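Local coordinates for Non-structural protein 5 (Modoc virus, PDB 2WA2) that binds S-adenosylmethionine as the methyltransferase domain of a flavivirus NS5 and probably methylates the viral RNA cap at the guanine N7 and ribose 2'-O positions, at residues M206-R211 with M229-G234; L194-C199 with G241-V246; E19-K24 with S225-Y230. The protein carries 4 engineered substitutions. One frame throughout, in Å; residues are numbered along the deposited sequence.

Contact 1 (M206-R211 with M229-G234). Engineered in segment 206-211: A210 (natural residue Arg).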
loop_
_atom_site.group_PDB
_atom_site.type_symbol
_atom_site.label_atom_id
_atom_site.label_comp_id
_atom_site.label_asym_id
_atom_site.label_seq_id
_atom_site.Cartn_x
_atom_site.Cartn_y
_atom_site.Cartn_z
ATOM N N MET A 206 -2.851 -6.517 -13.524
ATOM C CA MET A 206 -3.959 -6.810 -14.452
ATOM C C MET A 206 -4.488 -8.216 -14.175
ATOM O O MET A 206 -5.698 -8.459 -14.239
ATOM C CB MET A 206 -3.530 -6.693 -15.929
ATOM C CG MET A 206 -3.157 -5.268 -16.439
ATOM S SD MET A 206 -4.446 -4.028 -16.146
ATOM C CE MET A 206 -5.597 -4.393 -17.509
ATOM N N LYS A 207 -3.573 -9.142 -13.884
ATOM C CA LYS A 207 -3.971 -10.537 -13.571
ATOM C C LYS A 207 -4.761 -10.583 -12.268
ATOM O O LYS A 207 -5.770 -11.258 -12.185
ATOM C CB LYS A 207 -2.773 -11.483 -13.504
ATOM C CG LYS A 207 -3.074 -12.862 -12.864
ATOM C CD LYS A 207 -1.806 -13.771 -12.872
ATOM C CE LYS A 207 -2.141 -15.206 -12.450
ATOM N NZ LYS A 207 -0.936 -16.135 -12.648
ATOM N N MET A 208 -4.304 -9.865 -11.244
ATOM C CA MET A 208 -5.057 -9.783 -9.976
ATOM C C MET A 208 -6.424 -9.163 -10.180
ATOM O O MET A 208 -7.410 -9.624 -9.630
ATOM C CB MET A 208 -4.278 -8.960 -8.939
ATOM C CG MET A 208 -3.092 -9.786 -8.461
ATOM S SD MET A 208 -1.984 -8.860 -7.398
ATOM C CE MET A 208 -2.748 -9.049 -5.792
ATOM N N GLN A 209 -6.479 -8.119 -10.998
ATOM C CA GLN A 209 -7.746 -7.460 -11.273
ATOM C C GLN A 209 -8.711 -8.420 -12.029
ATOM O O GLN A 209 -9.926 -8.396 -11.769
ATOM C CB GLN A 209 -7.507 -6.180 -12.091
ATOM C CG GLN A 209 -8.807 -5.419 -12.387
ATOM C CD GLN A 209 -8.564 -4.243 -13.309
ATOM O OE1 GLN A 209 -7.983 -4.391 -14.381
ATOM N NE2 GLN A 209 -8.962 -3.069 -12.866
ATOM N N ALA A 210 -8.165 -9.200 -12.978
ATOM C CA ALA A 210 -8.907 -10.246 -13.729
ATOM C C ALA A 210 -9.466 -11.311 -12.792
ATOM O O ALA A 210 -10.585 -11.801 -12.982
ATOM C CB ALA A 210 -8.028 -10.917 -14.764
ATOM N N ARG A 211 -8.686 -11.662 -11.771
ATOM C CA ARG A 211 -9.079 -12.729 -10.846
ATOM C C ARG A 211 -9.992 -12.258 -9.722
ATOM O O ARG A 211 -10.918 -12.981 -9.302
ATOM C CB ARG A 211 -7.805 -13.378 -10.249
ATOM C CG ARG A 211 -6.886 -14.092 -11.264
ATOM C CD ARG A 211 -5.589 -14.594 -10.567
ATOM N NE ARG A 211 -5.946 -15.601 -9.570
ATOM C CZ ARG A 211 -5.103 -16.088 -8.662
ATOM N NH1 ARG A 211 -3.853 -15.632 -8.594
ATOM N NH2 ARG A 211 -5.529 -17.026 -7.817
ATOM N N MET A 229 1.074 3.363 -5.219
ATOM C CA MET A 229 -0.375 3.361 -5.446
ATOM C C MET A 229 -0.990 2.176 -4.684
ATOM O O MET A 229 -0.267 1.311 -4.155
ATOM C CB MET A 229 -0.661 3.322 -6.949
ATOM C CG MET A 229 -0.186 4.606 -7.643
ATOM S SD MET A 229 -0.313 4.536 -9.442
ATOM C CE MET A 229 -2.121 4.548 -9.675
ATOM N N TYR A 230 -2.316 2.150 -4.576
ATOM C CA TYR A 230 -2.972 1.174 -3.714
ATOM C C TYR A 230 -3.934 0.311 -4.496
ATOM O O TYR A 230 -4.820 0.827 -5.169
ATOM C CB TYR A 230 -3.634 1.823 -2.509
ATOM C CG TYR A 230 -2.574 2.245 -1.514
ATOM C CD1 TYR A 230 -2.174 1.373 -0.495
ATOM C CD2 TYR A 230 -1.944 3.483 -1.625
ATOM C CE1 TYR A 230 -1.177 1.741 0.417
ATOM C CE2 TYR A 230 -0.922 3.858 -0.717
ATOM C CZ TYR A 230 -0.556 2.967 0.290
ATOM O OH TYR A 230 0.463 3.297 1.169
ATOM N N PHE A 231 -3.727 -0.996 -4.441
ATOM C CA PHE A 231 -4.597 -1.920 -5.156
ATOM C C PHE A 231 -5.741 -2.209 -4.196
ATOM O O PHE A 231 -5.522 -2.778 -3.109
ATOM C CB PHE A 231 -3.836 -3.201 -5.557
ATOM C CG PHE A 231 -4.688 -4.246 -6.236
ATOM C CD1 PHE A 231 -5.301 -3.987 -7.469
ATOM C CD2 PHE A 231 -4.852 -5.518 -5.661
ATOM C CE1 PHE A 231 -6.088 -4.961 -8.111
ATOM C CE2 PHE A 231 -5.640 -6.514 -6.301
ATOM C CZ PHE A 231 -6.272 -6.229 -7.514
ATOM N N VAL A 232 -6.956 -1.815 -4.608
ATOM C CA VAL A 232 -8.100 -1.765 -3.700
ATOM C C VAL A 232 -9.332 -2.499 -4.289
ATOM O O VAL A 232 -9.511 -2.571 -5.515
ATOM C CB VAL A 232 -8.461 -0.290 -3.296
ATOM C CG1 VAL A 232 -7.313 0.449 -2.526
ATOM C CG2 VAL A 232 -8.872 0.539 -4.528
ATOM N N SER A 233 -10.154 -3.067 -3.413
ATOM C CA SER A 233 -11.318 -3.826 -3.834
ATOM C C SER A 233 -12.509 -2.930 -4.200
ATOM O O SER A 233 -13.330 -3.346 -5.002
ATOM C CB SER A 233 -11.742 -4.824 -2.739
ATOM O OG SER A 233 -11.790 -4.182 -1.492
ATOM N N GLY A 234 -12.585 -1.729 -3.613
ATOM C CA GLY A 234 -13.801 -0.891 -3.664
ATOM C C GLY A 234 -13.958 -0.056 -4.926
ATOM O O GLY A 234 -15.080 0.374 -5.275
#
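M208 and F231 join a helix to the sheet it covers in the Rossmann-like fold of the FtsJ-type methyltransferases, here helix 199-212 against strand 229-232, the antiparallel strand of the seven-stranded sheet that runs between 188-193 and 215-217. The apolar packing is made by one ring. F231 holds CG anti to its backbone N (chi1 177°), which carries the phenyl from the strand up to the helix, where CZ lies 3.7 Å from M208 CB. A Met-aromatic contact adds to this: the chain of M208 bends at chi3 (85°), SD stands 5.0 Å from the centroid of the F231 ring in an oblique approach, and the methyl CE turns back to within 3.9 Å of CE2 of F231. Beyond the ring, M208 also touches L174 and I177 of helix 163-183, and F231 stacks on F189 of the neighbouring strand.

Q209 adds a lesser van der Waals contact. Its amide end is held outside the contact, NE2 donating to the carbonyl oxygens of N237 and G214, while its aliphatic root stays beside the phenyl ring, CB of Q209 lying 4.4 Å from F231 CE1. The helix backbone comes closer still, with Q209 N placed obliquely 4.0 Å from F231 CZ.

Contact 2 (L194-C199 with G241-V246)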
loop_
_atom_site.group_PDB
_atom_site.type_symbol
_atom_site.label_atom_id
_atom_site.label_comp_id
_atom_site.label_asym_id
_atom_site.label_seq_id
_atom_site.Cartn_x
_atom_site.Cartn_y
_atom_site.Cartn_z
ATOM N N LEU A 194 4.336 -0.479 -4.395
ATOM C CA LEU A 194 5.416 0.512 -4.276
ATOM C C LEU A 194 5.845 1.041 -5.636
ATOM O O LEU A 194 6.023 2.235 -5.807
ATOM C CB LEU A 194 6.633 -0.159 -3.615
ATOM C CG LEU A 194 7.897 0.709 -3.556
ATOM C CD1 LEU A 194 7.633 1.930 -2.688
ATOM C CD2 LEU A 194 9.047 -0.183 -3.018
ATOM N N ASN A 195 6.057 0.121 -6.582
ATOM C CA ASN A 195 6.434 0.493 -7.944
ATOM C C ASN A 195 5.390 -0.092 -8.874
ATOM O O ASN A 195 5.502 -1.280 -9.242
ATOM C CB ASN A 195 7.816 -0.090 -8.295
ATOM C CG ASN A 195 8.209 0.101 -9.765
ATOM O OD1 ASN A 195 7.383 0.451 -10.616
ATOM N ND2 ASN A 195 9.489 -0.127 -10.069
ATOM N N PRO A 196 4.375 0.713 -9.240
ATOM C CA PRO A 196 3.299 0.240 -10.099
ATOM C C PRO A 196 3.553 0.426 -11.598
ATOM O O PRO A 196 2.727 -0.023 -12.376
ATOM C CB PRO A 196 2.127 1.136 -9.681
ATOM C CG PRO A 196 2.776 2.445 -9.397
ATOM C CD PRO A 196 4.131 2.100 -8.781
ATOM N N TYR A 197 4.657 1.076 -11.988
ATOM C CA TYR A 197 4.904 1.345 -13.427
ATOM C C TYR A 197 5.777 0.316 -14.132
ATOM O O TYR A 197 5.851 0.293 -15.355
ATOM C CB TYR A 197 5.480 2.745 -13.643
ATOM C CG TYR A 197 6.704 3.012 -12.813
ATOM C CD1 TYR A 197 7.972 2.639 -13.253
ATOM C CD2 TYR A 197 6.590 3.661 -11.599
ATOM C CE1 TYR A 197 9.091 2.888 -12.486
ATOM C CE2 TYR A 197 7.691 3.927 -10.828
ATOM C CZ TYR A 197 8.926 3.527 -11.264
ATOM O OH TYR A 197 10.008 3.776 -10.466
ATOM N N SER A 198 6.422 -0.544 -13.369
ATOM C CA SER A 198 7.232 -1.603 -13.932
ATOM C C SER A 198 6.330 -2.538 -14.766
ATOM O O SER A 198 5.206 -2.868 -14.348
ATOM C CB SER A 198 7.923 -2.343 -12.785
ATOM O OG SER A 198 8.219 -3.676 -13.123
ATOM N N CYS A 199 6.803 -2.946 -15.943
ATOM C CA CYS A 199 5.988 -3.799 -16.793
ATOM C C CYS A 199 5.553 -5.094 -16.110
ATOM O O CYS A 199 4.385 -5.446 -16.208
ATOM C CB CYS A 199 6.638 -4.094 -18.148
ATOM S SG CYS A 199 5.470 -5.076 -19.183
ATOM N N GLY A 241 -3.755 3.120 -17.216
ATOM C CA GLY A 241 -4.073 4.530 -17.417
ATOM C C GLY A 241 -3.878 5.394 -16.185
ATOM O O GLY A 241 -3.361 6.502 -16.275
ATOM N N ASN A 242 -4.274 4.873 -15.024
ATOM C CA ASN A 242 -4.090 5.568 -13.774
ATOM C C ASN A 242 -2.619 5.690 -13.445
ATOM O O ASN A 242 -2.178 6.738 -12.985
ATOM C CB ASN A 242 -4.810 4.864 -12.637
ATOM C CG ASN A 242 -6.012 5.610 -12.191
ATOM O OD1 ASN A 242 -7.147 5.180 -12.447
ATOM N ND2 ASN A 242 -5.794 6.766 -11.552
ATOM N N VAL A 243 -1.867 4.618 -13.670
ATOM C CA VAL A 243 -0.400 4.663 -13.410
ATOM C C VAL A 243 0.268 5.749 -14.266
ATOM O O VAL A 243 1.035 6.558 -13.773
ATOM C CB VAL A 243 0.267 3.287 -13.681
ATOM C CG1 VAL A 243 1.796 3.414 -13.627
ATOM C CG2 VAL A 243 -0.225 2.263 -12.650
ATOM N N THR A 244 -0.076 5.765 -15.553
ATOM C CA THR A 244 0.514 6.718 -16.497
ATOM C C THR A 244 0.141 8.148 -16.097
ATOM O O THR A 244 0.968 9.066 -16.151
ATOM C CB THR A 244 0.079 6.403 -17.969
ATOM O OG1 THR A 244 0.669 5.158 -18.366
ATOM C CG2 THR A 244 0.603 7.475 -18.911
ATOM N N ALA A 245 -1.092 8.321 -15.649
ATOM C CA ALA A 245 -1.562 9.631 -15.232
ATOM C C ALA A 245 -0.779 10.145 -14.007
ATOM O O ALA A 245 -0.430 11.313 -13.926
ATOM C CB ALA A 245 -3.045 9.579 -14.957
ATOM N N VAL A 246 -0.475 9.240 -13.080
ATOM C CA VAL A 246 0.346 9.568 -11.922
ATOM C C VAL A 246 1.783 9.905 -12.356
ATOM O O VAL A 246 2.344 10.908 -11.891
ATOM C CB VAL A 246 0.322 8.442 -10.842
ATOM C CG1 VAL A 246 1.290 8.757 -9.681
ATOM C CG2 VAL A 246 -1.108 8.288 -10.278
#
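P196 and Y197 meet V243 where an Asx motif turns the chain between strand 188-193 and helix 199-212, a connection of the Rossmann-like fold, and helix 239-254 packs against that turn. N195, the first residue of the turn, reaches its side chain forward along the turn. Its OD1 accepts from S198 N at 3.1 Å, with the donor tilted 33° from the carbonyl plane, and more weakly from Y197 N, while ND2 is tied to the carbonyl oxygen of A163 in helix 163-183. P196 comes next and turns CB toward the helix, 4.0 Å from CG2 of V243. Its carbonyl oxygen is buried against the same methyl and has no hydrogen-bonding partner in the model. At Y197, CG sits between the backbone N and the carbonyl carbon (chi1 53°), a rotation that leads the ring away from V243 and sets one face over N195 OD1, which lies 3.2 Å from the ring plane. The root of the tyrosine is left to meet the helix. S198 then takes the N-cap position of helix 199-212. V243 thus divides its two branches between successive residues: CG2 serves P196, and CG1 rests 3.7 Å from both CA and CB of Y197.

Contact 3 (E19-K24 with S225-Y230)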
loop_
_atom_site.group_PDB
_atom_site.type_symbol
_atom_site.label_atom_id
_atom_site.label_comp_id
_atom_site.label_asym_id
_atom_site.label_seq_id
_atom_site.Cartn_x
_atom_site.Cartn_y
_atom_site.Cartn_z
ATOM N N GLU A 19 10.048 5.342 -15.111
ATOM C CA GLU A 19 11.490 5.217 -15.025
ATOM C C GLU A 19 12.167 6.560 -15.178
ATOM O O GLU A 19 13.210 6.787 -14.570
ATOM C CB GLU A 19 12.051 4.254 -16.080
ATOM C CG GLU A 19 12.009 2.788 -15.665
ATOM C CD GLU A 19 12.258 1.841 -16.844
ATOM O OE1 GLU A 19 12.974 2.233 -17.816
ATOM O OE2 GLU A 19 11.715 0.711 -16.800
ATOM N N ILE A 20 11.625 7.401 -16.062
ATOM C CA ILE A 20 12.099 8.789 -16.198
ATOM C C ILE A 20 11.939 9.544 -14.875
ATOM O O ILE A 20 12.903 10.155 -14.369
ATOM C CB ILE A 20 11.376 9.536 -17.338
ATOM C CG1 ILE A 20 11.759 8.928 -18.696
ATOM C CG2 ILE A 20 11.702 11.056 -17.284
ATOM C CD1 ILE A 20 10.833 9.453 -19.874
ATOM N N TRP A 21 10.734 9.446 -14.290
ATOM C CA TRP A 21 10.440 10.035 -12.982
ATOM C C TRP A 21 11.464 9.563 -11.959
ATOM O O TRP A 21 12.052 10.394 -11.250
ATOM C CB TRP A 21 9.003 9.723 -12.516
ATOM C CG TRP A 21 8.806 10.026 -11.030
ATOM C CD1 TRP A 21 8.512 11.229 -10.479
ATOM C CD2 TRP A 21 8.917 9.087 -9.938
ATOM N NE1 TRP A 21 8.428 11.101 -9.087
ATOM C CE2 TRP A 21 8.697 9.809 -8.740
ATOM C CE3 TRP A 21 9.207 7.706 -9.854
ATOM C CZ2 TRP A 21 8.731 9.193 -7.467
ATOM C CZ3 TRP A 21 9.259 7.102 -8.584
ATOM C CH2 TRP A 21 9.010 7.848 -7.411
ATOM N N LYS A 22 11.734 8.256 -11.925
ATOM C CA LYS A 22 12.679 7.731 -10.926
ATOM C C LYS A 22 14.104 8.307 -11.085
ATOM O O LYS A 22 14.766 8.666 -10.102
ATOM C CB LYS A 22 12.740 6.215 -10.997
ATOM C CG LYS A 22 13.531 5.577 -9.855
ATOM C CD LYS A 22 12.685 5.587 -8.583
ATOM C CE LYS A 22 13.365 4.911 -7.483
ATOM N NZ LYS A 22 12.525 4.944 -6.241
ATOM N N ARG A 23 14.580 8.328 -12.319
ATOM C CA ARG A 23 15.951 8.781 -12.603
ATOM C C ARG A 23 16.050 10.275 -12.315
ATOM O O ARG A 23 17.014 10.743 -11.699
ATOM C CB ARG A 23 16.331 8.446 -14.038
ATOM C CG ARG A 23 16.729 6.967 -14.189
ATOM C CD ARG A 23 17.317 6.633 -15.578
ATOM N NE ARG A 23 17.934 5.305 -15.504
ATOM C CZ ARG A 23 18.240 4.511 -16.537
ATOM N NH1 ARG A 23 17.978 4.867 -17.801
ATOM N NH2 ARG A 23 18.805 3.328 -16.293
ATOM N N LYS A 24 15.004 11.009 -12.680
ATOM C CA LYS A 24 14.944 12.444 -12.354
ATOM C C LYS A 24 14.863 12.689 -10.845
ATOM O O LYS A 24 15.546 13.553 -10.310
ATOM C CB LYS A 24 13.766 13.122 -13.082
ATOM C CG LYS A 24 13.993 13.242 -14.599
ATOM C CD LYS A 24 12.834 13.914 -15.348
ATOM C CE LYS A 24 12.682 15.360 -15.004
ATOM N NZ LYS A 24 13.530 16.182 -15.852
ATOM N N SER A 225 7.786 12.070 -3.849
ATOM C CA SER A 225 8.996 11.227 -3.866
ATOM C C SER A 225 8.714 9.720 -3.847
ATOM O O SER A 225 9.647 8.907 -3.802
ATOM C CB SER A 225 9.858 11.601 -2.646
ATOM O OG SER A 225 9.009 11.630 -1.511
ATOM N N THR A 226 7.426 9.335 -3.854
ATOM C CA THR A 226 7.083 7.927 -4.035
ATOM C C THR A 226 5.987 7.816 -5.095
ATOM O O THR A 226 5.095 8.645 -5.111
ATOM C CB THR A 226 6.595 7.261 -2.718
ATOM O OG1 THR A 226 6.140 5.942 -3.007
ATOM C CG2 THR A 226 5.453 8.070 -2.038
ATOM N N HIS A 227 6.082 6.793 -5.941
ATOM C CA HIS A 227 5.073 6.515 -6.959
ATOM C C HIS A 227 4.075 5.488 -6.411
ATOM O O HIS A 227 3.306 4.921 -7.189
ATOM C CB HIS A 227 5.764 5.958 -8.193
ATOM C CG HIS A 227 5.061 6.250 -9.488
ATOM N ND1 HIS A 227 3.786 5.798 -9.768
ATOM C CD2 HIS A 227 5.491 6.896 -10.600
ATOM C CE1 HIS A 227 3.452 6.174 -10.996
ATOM N NE2 HIS A 227 4.474 6.833 -11.524
ATOM N N GLU A 228 4.067 5.271 -5.079
ATOM C CA GLU A 228 3.164 4.254 -4.455
ATOM C C GLU A 228 1.714 4.462 -4.871
ATOM O O GLU A 228 1.205 5.584 -4.917
ATOM C CB GLU A 228 3.245 4.228 -2.915
ATOM C CG GLU A 228 2.656 5.501 -2.287
ATOM C CD GLU A 228 3.010 5.680 -0.822
ATOM O OE1 GLU A 228 3.850 4.910 -0.321
ATOM O OE2 GLU A 228 2.455 6.606 -0.181
ATOM N N MET A 229 1.074 3.363 -5.219
ATOM C CA MET A 229 -0.375 3.361 -5.446
ATOM C C MET A 229 -0.990 2.176 -4.684
ATOM O O MET A 229 -0.267 1.311 -4.155
ATOM C CB MET A 229 -0.661 3.322 -6.949
ATOM C CG MET A 229 -0.186 4.606 -7.643
ATOM S SD MET A 229 -0.313 4.536 -9.442
ATOM C CE MET A 229 -2.121 4.548 -9.675
ATOM N N TYR A 230 -2.316 2.150 -4.576
ATOM C CA TYR A 230 -2.972 1.174 -3.714
ATOM C C TYR A 230 -3.934 0.311 -4.496
ATOM O O TYR A 230 -4.820 0.827 -5.169
ATOM C CB TYR A 230 -3.634 1.823 -2.509
ATOM C CG TYR A 230 -2.574 2.245 -1.514
ATOM C CD1 TYR A 230 -2.174 1.373 -0.495
ATOM C CD2 TYR A 230 -1.944 3.483 -1.625
ATOM C CE1 TYR A 230 -1.177 1.741 0.417
ATOM C CE2 TYR A 230 -0.922 3.858 -0.717
ATOM C CZ TYR A 230 -0.556 2.967 0.290
ATOM O OH TYR A 230 0.463 3.297 1.169
HETATM O O HOH W 1 11.241 6.871 -4.509
#
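W21 lays its indole against S225-H227, joining the N-terminal helix, which is outside the Rossmann-like sheet, to the loop leading into strand 229-232 of the FtsJ-type methyltransferase. With CG anti to the backbone N (chi1 166°), the indole projects from helix 14-27 so that its six-membered ring reaches the loop: W21 CH2 comes to 3.4 Å from H227 N, and S225 C lies in the ring plane at the edge, 3.7 Å from W21 CZ2. H227 also carries CG anti to its backbone N, placing two parts of the residue over one indole face. Its CB makes a CH-pi contact, 4.1 Å from the centroid of the six-membered ring, while the imidazole stands edge-on in a T-shaped pair with planes at 80°, its CD2 lying 3.9 Å from W21 CE3. H227 NE2 bonds to S247 OG, consistent with a set rotation of the imidazole. K22 bends at chi2, and its NZ donates to a water that in turn donates to S225 O, 2.7 Å away; the same ammonium pairs with E166. T226 OG1 accepts from E228 N in an ST turn. Helix 14-27 is thereby held against this loop and against helix 239-254, where W21 touches L250 and L251; S225 meets F33 and R37 of helix 30-38.

In the fold
From the N terminus, helix 14-27 opens the longest loop, which contact 3 closes some 200 residues later at 225-230, just as the chain enters strand 229-232. Before that point the chain passes 194-199, the start of the loop that contact 2 closes at 241-246, so contacts 2 and 3 cross. Contact 1, from 206-211 to 229-234, is nested inside the loop of contact 2 and shares M229 and Y230 with contact 3. M229 packs its SD on P196 and V243, connecting contacts 1 and 2, while H227 touches Y197 and V246 between contacts 2 and 3. Together they tie helix 199-212 to strand 229-232, helix 239-254 to the loop after strand 188-193, and the N-terminal helix to the loop entering strand 229-232.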